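Local coordinates for protein eukaryotic peptide chain release factor GTP-binding subunit (Schizosaccharomyces pombe, PDB 1R5B) that is a translational GTP-binding protein, the eRF3 release factor, with a P-loop G domain of the elongation factor Tu type followed by two beta domains, at residues E158-F163 and E200-E205; K209-L214 and V226-V231. All blocks are in the same frame, centred on the assembly; numbering follows the deposited sequence.

How the interactions relate
Helix 200-218 of the G domain takes part in both contacts: its first turns meet helix 158-161 in interaction 1, and its middle turns pack on edge strand 226-230 in interaction 2. The centres of the two contacts lie about 10 Å apart, and they touch directly. Phe163 of the first contact meets Phe213 of the second edge-to-face, Phe163 CD2 to Phe213 CD1 at 3.4 Å, while Tyr203 reaches the strand, its OH packing 3.3 Å from Tyr228 C. Interaction 1 is mostly charged and interaction 2 mostly apolar. Glu158 of segment 158-163 touches Asp53, in the loop of the probable P-loop.

Interaction 1 (E158-F163 and E200-E205); sequences EFEAGF and EERYKE
Arg202 reaches across from helix 200-218 and meets Glu160 in a salt bridge, its NH2 hydrogen-bonding to Glu160 OE2 at 2.6 Å. The two flat groups are nearly coplanar, 18° apart, and the carboxylate oxygen is met on its syn side. The bond is short but bent, with an N-H...O angle of 141°. Glu160 gets there through a chain folded at chi2, which carries its carboxylate over to the arginine.

A second ionic pairing lies within the helix. Arg202 approaches Glu205 side-on, NE at 3.3 Å and NH2 at 3.2 Å from the single oxygen OE1, both from the same face of the carboxylate. NH2 therefore serves two acids at once, while NH1 is hydrogen-bonded to Ala154 O.

The apolar share belongs to Phe159, whose CB lies 3.6 Å from Arg202 NH1. Its ring plane stands 68° from the guanidinium, so the two do not stack.

Glu160 OE2 and Glu205 OE2 come within 4.4 Å of each other. With Arg202 joined to both acids, its positive charge probably offsets their mutual repulsion, and bonds from all three of its nitrogens fix the plane of the guanidinium.

Interaction 2 (K209-L214 and V226-V231); sequences KLSMFL and VKYMPV
Tyr228 projects from the strand against helix 200-218, and its hydroxyl end makes the tight part of the contact. Tyr228 OH lies 3.3 Å from Ser211 CA and 3.7 Å from Ser211 CB, pressed against the helix backbone. Ser211 N is also near Tyr228 OH, at 3.4 Å, but the angle is too poor for a hydrogen bond. The hydroxyl is instead hydrogen-bonded to Ser222 OG, which also makes a weak bond with Ser211 OG. More loosely, Leu214 comes from the opposite direction to bring CD1 within 3.9 Å of Tyr228 OH.

Packing is looser along the ring, where Leu210 CB stands 4.0 Å from Tyr228 CE2. With CG anti to its carbonyl carbon (chi1 -64°), Tyr228 has one ring face lying over Val226 CG1 of its own strand. Toward the surface the contact ends at the partly exposed Ser211, whereas Leu210 and Leu214 are buried.

The axes of segments 209-214 and 226-230 run roughly antiparallel, at 152°, and come within 10.9 Å, as expected of a helix laid on the sheet of a P-loop G domain. Strand 226-230 forms one edge of that sheet beside strand 184-189, where Leu210 rests on Ile188; Leu214 turns to Ala173 of helix 169-178.

Interaction 1 (E158-F163 and E200-E205)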
loop_
_atom_site.group_PDB
_atom_site.type_symbol
_atom_site.label_atom_id
_atom_site.label_comp_id
_atom_site.label_asym_id
_atom_site.label_seq_id
_atom_site.Cartn_x
_atom_site.Cartn_y
_atom_site.Cartn_z
ATOM N N GLU A 158 -8.777 -31.877 12.390
ATOM C CA GLU A 158 -9.364 -30.928 11.436
ATOM C C GLU A 158 -8.366 -30.478 10.354
ATOM O O GLU A 158 -8.685 -30.489 9.169
ATOM C CB GLU A 158 -9.924 -29.712 12.185
ATOM C CG GLU A 158 -11.110 -29.032 11.514
ATOM C CD GLU A 158 -11.470 -27.720 12.183
ATOM O OE1 GLU A 158 -12.167 -26.894 11.557
ATOM O OE2 GLU A 158 -11.046 -27.506 13.333
ATOM N N PHE A 159 -7.173 -30.076 10.789
ATOM C CA PHE A 159 -6.042 -29.755 9.911
ATOM C C PHE A 159 -5.801 -30.827 8.871
ATOM O O PHE A 159 -5.909 -30.585 7.690
ATOM C CB PHE A 159 -4.762 -29.587 10.743
ATOM C CG PHE A 159 -3.545 -29.304 9.928
ATOM C CD1 PHE A 159 -3.386 -28.072 9.315
ATOM C CD2 PHE A 159 -2.557 -30.262 9.769
ATOM C CE1 PHE A 159 -2.267 -27.793 8.555
ATOM C CE2 PHE A 159 -1.430 -29.990 9.009
ATOM C CZ PHE A 159 -1.290 -28.746 8.396
ATOM N N GLU A 160 -5.461 -32.014 9.348
ATOM C CA GLU A 160 -5.194 -33.187 8.527
ATOM C C GLU A 160 -6.313 -33.471 7.547
ATOM O O GLU A 160 -6.048 -33.801 6.397
ATOM C CB GLU A 160 -4.984 -34.411 9.429
ATOM C CG GLU A 160 -3.569 -34.518 9.989
ATOM C CD GLU A 160 -3.271 -33.593 11.193
ATOM O OE1 GLU A 160 -4.099 -32.747 11.588
ATOM O OE2 GLU A 160 -2.178 -33.746 11.771
ATOM N N ALA A 161 -7.555 -33.324 8.000
ATOM C CA ALA A 161 -8.720 -33.675 7.188
ATOM C C ALA A 161 -8.764 -32.894 5.873
ATOM O O ALA A 161 -9.170 -33.436 4.841
ATOM C CB ALA A 161 -10.001 -33.461 7.976
ATOM N N GLY A 162 -8.333 -31.633 5.911
ATOM C CA GLY A 162 -8.318 -30.780 4.737
ATOM C C GLY A 162 -7.457 -31.273 3.589
ATOM O O GLY A 162 -7.691 -30.887 2.436
ATOM N N PHE A 163 -6.467 -32.117 3.898
ATOM C CA PHE A 163 -5.581 -32.713 2.888
ATOM C C PHE A 163 -5.967 -34.133 2.491
ATOM O O PHE A 163 -5.507 -34.610 1.461
ATOM C CB PHE A 163 -4.139 -32.737 3.381
ATOM C CG PHE A 163 -3.649 -31.422 3.897
ATOM C CD1 PHE A 163 -3.636 -31.160 5.254
ATOM C CD2 PHE A 163 -3.183 -30.455 3.027
ATOM C CE1 PHE A 163 -3.172 -29.961 5.739
ATOM C CE2 PHE A 163 -2.723 -29.240 3.497
ATOM C CZ PHE A 163 -2.716 -28.990 4.865
ATOM N N GLU A 200 4.696 -24.879 19.671
ATOM C CA GLU A 200 5.576 -24.667 18.529
ATOM C C GLU A 200 5.716 -25.932 17.665
ATOM O O GLU A 200 5.897 -25.827 16.459
ATOM C CB GLU A 200 6.961 -24.187 18.972
ATOM C CG GLU A 200 7.724 -23.466 17.867
ATOM C CD GLU A 200 9.159 -23.116 18.229
ATOM O OE1 GLU A 200 9.657 -23.544 19.303
ATOM O OE2 GLU A 200 9.792 -22.410 17.414
ATOM N N GLU A 201 5.644 -27.119 18.273
ATOM C CA GLU A 201 5.686 -28.372 17.504
ATOM C C GLU A 201 4.522 -28.497 16.523
ATOM O O GLU A 201 4.712 -28.962 15.414
ATOM C CB GLU A 201 5.687 -29.600 18.415
ATOM C CG GLU A 201 7.050 -30.233 18.615
ATOM C CD GLU A 201 7.677 -29.815 19.932
ATOM O OE1 GLU A 201 7.717 -28.588 20.183
ATOM O OE2 GLU A 201 8.110 -30.700 20.713
ATOM N N ARG A 202 3.327 -28.103 16.952
ATOM C CA ARG A 202 2.122 -28.175 16.131
ATOM C C ARG A 202 2.183 -27.136 15.022
ATOM O O ARG A 202 1.820 -27.415 13.883
ATOM C CB ARG A 202 0.875 -27.907 16.979
ATOM C CG ARG A 202 -0.284 -28.855 16.742
ATOM C CD ARG A 202 -0.941 -28.757 15.360
ATOM N NE ARG A 202 -0.761 -30.009 14.624
ATOM C CZ ARG A 202 -1.696 -30.679 13.933
ATOM N NH1 ARG A 202 -2.946 -30.239 13.812
ATOM N NH2 ARG A 202 -1.358 -31.824 13.345
ATOM N N TYR A 203 2.638 -25.934 15.371
ATOM C CA TYR A 203 2.693 -24.822 14.427
ATOM C C TYR A 203 3.661 -25.133 13.304
ATOM O O TYR A 203 3.322 -24.994 12.136
ATOM C CB TYR A 203 3.121 -23.526 15.126
ATOM C CG TYR A 203 3.254 -22.353 14.182
ATOM C CD1 TYR A 203 2.134 -21.728 13.655
ATOM C CD2 TYR A 203 4.501 -21.883 13.798
ATOM C CE1 TYR A 203 2.255 -20.663 12.778
ATOM C CE2 TYR A 203 4.630 -20.803 12.920
ATOM C CZ TYR A 203 3.510 -20.200 12.418
ATOM O OH TYR A 203 3.636 -19.135 11.549
ATOM N N LYS A 204 4.868 -25.543 13.685
ATOM C CA LYS A 204 5.906 -25.942 12.743
ATOM C C LYS A 204 5.450 -27.115 11.890
ATOM O O LYS A 204 5.732 -27.144 10.698
ATOM C CB LYS A 204 7.205 -26.331 13.472
ATOM C CG LYS A 204 8.326 -25.297 13.367
ATOM C CD LYS A 204 9.699 -25.912 13.719
ATOM C CE LYS A 204 10.858 -24.942 13.449
ATOM N NZ LYS A 204 10.518 -23.531 13.825
ATOM N N GLU A 205 4.748 -28.070 12.502
ATOM C CA GLU A 205 4.229 -29.231 11.787
ATOM C C GLU A 205 3.188 -28.818 10.755
ATOM O O GLU A 205 3.197 -29.322 9.643
ATOM C CB GLU A 205 3.614 -30.262 12.750
ATOM C CG GLU A 205 3.147 -31.542 12.060
ATOM C CD GLU A 205 2.294 -32.427 12.937
ATOM O OE1 GLU A 205 1.773 -31.933 13.956
ATOM O OE2 GLU A 205 2.141 -33.626 12.603
#

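Interaction 2 (K209-L214 and V226-V231)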
loop_
_atom_site.group_PDB
_atom_site.type_symbol
_atom_site.label_atom_id
_atom_site.label_comp_id
_atom_site.label_asym_id
_atom_site.label_seq_id
_atom_site.Cartn_x
_atom_site.Cartn_y
_atom_site.Cartn_z
ATOM N N LYS A 209 3.909 -28.835 6.539
ATOM C CA LYS A 209 2.985 -29.596 5.722
ATOM C C LYS A 209 2.324 -28.695 4.693
ATOM O O LYS A 209 2.199 -29.072 3.533
ATOM C CB LYS A 209 1.928 -30.269 6.605
ATOM C CG LYS A 209 0.868 -31.075 5.857
ATOM C CD LYS A 209 1.446 -32.313 5.196
ATOM C CE LYS A 209 0.726 -32.671 3.891
ATOM N NZ LYS A 209 -0.541 -33.415 4.137
ATOM N N LEU A 210 1.907 -27.498 5.111
ATOM C CA LEU A 210 1.240 -26.579 4.198
ATOM C C LEU A 210 2.223 -26.137 3.103
ATOM O O LEU A 210 1.869 -26.025 1.932
ATOM C CB LEU A 210 0.677 -25.368 4.940
ATOM C CG LEU A 210 -0.740 -25.541 5.468
ATOM C CD1 LEU A 210 -0.974 -24.608 6.624
ATOM C CD2 LEU A 210 -1.762 -25.279 4.383
ATOM N N SER A 211 3.466 -25.926 3.504
ATOM C CA SER A 211 4.516 -25.493 2.600
ATOM C C SER A 211 4.755 -26.517 1.483
ATOM O O SER A 211 4.821 -26.171 0.314
ATOM C CB SER A 211 5.793 -25.258 3.400
ATOM O OG SER A 211 6.803 -24.785 2.551
ATOM N N MET A 212 4.860 -27.786 1.843
ATOM C CA MET A 212 4.995 -28.838 0.838
ATOM C C MET A 212 3.741 -28.934 -0.050
ATOM O O MET A 212 3.843 -29.012 -1.268
ATOM C CB MET A 212 5.299 -30.173 1.506
ATOM C CG MET A 212 6.657 -30.204 2.205
ATOM S SD MET A 212 8.052 -29.788 1.119
ATOM C CE MET A 212 8.527 -31.377 0.635
ATOM N N PHE A 213 2.566 -28.856 0.559
ATOM C CA PHE A 213 1.316 -29.111 -0.144
ATOM C C PHE A 213 0.968 -27.976 -1.105
ATOM O O PHE A 213 0.540 -28.225 -2.220
ATOM C CB PHE A 213 0.202 -29.358 0.882
ATOM C CG PHE A 213 -1.165 -29.595 0.290
ATOM C CD1 PHE A 213 -1.590 -30.871 -0.001
ATOM C CD2 PHE A 213 -2.040 -28.536 0.078
ATOM C CE1 PHE A 213 -2.857 -31.097 -0.524
ATOM C CE2 PHE A 213 -3.300 -28.754 -0.444
ATOM C CZ PHE A 213 -3.707 -30.039 -0.746
ATOM N N LEU A 214 1.170 -26.737 -0.664
ATOM C CA LEU A 214 0.800 -25.556 -1.447
ATOM C C LEU A 214 1.673 -25.420 -2.687
ATOM O O LEU A 214 1.201 -25.029 -3.751
ATOM C CB LEU A 214 0.905 -24.293 -0.602
ATOM C CG LEU A 214 -0.200 -24.118 0.443
ATOM C CD1 LEU A 214 0.130 -22.929 1.345
ATOM C CD2 LEU A 214 -1.567 -23.921 -0.203
ATOM N N VAL A 226 4.818 -16.943 0.627
ATOM C CA VAL A 226 3.838 -17.257 1.654
ATOM C C VAL A 226 4.307 -16.719 2.990
ATOM O O VAL A 226 5.459 -16.888 3.360
ATOM C CB VAL A 226 3.585 -18.784 1.753
ATOM C CG1 VAL A 226 2.555 -19.096 2.828
ATOM C CG2 VAL A 226 3.124 -19.343 0.422
ATOM N N LYS A 227 3.410 -16.037 3.685
ATOM C CA LYS A 227 3.629 -15.610 5.066
ATOM C C LYS A 227 2.746 -16.472 5.951
ATOM O O LYS A 227 1.529 -16.503 5.753
ATOM C CB LYS A 227 3.243 -14.129 5.257
ATOM C CG LYS A 227 3.496 -13.556 6.674
ATOM C CD LYS A 227 4.958 -13.713 7.053
ATOM C CE LYS A 227 5.382 -12.836 8.201
ATOM N NZ LYS A 227 4.981 -13.427 9.466
ATOM N N TYR A 228 3.342 -17.152 6.922
ATOM C CA TYR A 228 2.580 -17.929 7.910
ATOM C C TYR A 228 2.479 -17.142 9.214
ATOM O O TYR A 228 3.437 -16.461 9.615
ATOM C CB TYR A 228 3.250 -19.281 8.166
ATOM C CG TYR A 228 3.273 -20.160 6.945
ATOM C CD1 TYR A 228 4.387 -20.191 6.111
ATOM C CD2 TYR A 228 2.172 -20.943 6.607
ATOM C CE1 TYR A 228 4.403 -20.982 4.974
ATOM C CE2 TYR A 228 2.181 -21.743 5.468
ATOM C CZ TYR A 228 3.296 -21.753 4.660
ATOM O OH TYR A 228 3.320 -22.538 3.544
ATOM N N MET A 229 1.323 -17.234 9.874
ATOM C CA MET A 229 1.104 -16.558 11.154
ATOM C C MET A 229 0.127 -17.315 12.029
ATOM O O MET A 229 -0.952 -17.682 11.570
ATOM C CB MET A 229 0.551 -15.162 10.931
ATOM C CG MET A 229 1.546 -14.098 11.311
ATOM S SD MET A 229 0.965 -12.473 11.019
ATOM C CE MET A 229 0.538 -12.566 9.394
ATOM N N PRO A 230 0.493 -17.536 13.289
ATOM C CA PRO A 230 -0.416 -18.167 14.237
ATOM C C PRO A 230 -1.358 -17.112 14.775
ATOM O O PRO A 230 -0.931 -15.971 15.003
ATOM C CB PRO A 230 0.519 -18.673 15.325
ATOM C CG PRO A 230 1.635 -17.698 15.324
ATOM C CD PRO A 230 1.783 -17.209 13.920
ATOM N N VAL A 231 -2.628 -17.483 14.890
ATOM C CA VAL A 231 -3.640 -16.691 15.569
ATOM C C VAL A 231 -4.643 -17.599 16.277
ATOM O O VAL A 231 -4.667 -18.823 16.093
ATOM C CB VAL A 231 -4.436 -15.800 14.597
ATOM C CG1 VAL A 231 -3.512 -15.006 13.675
ATOM C CG2 VAL A 231 -5.400 -16.627 13.764
#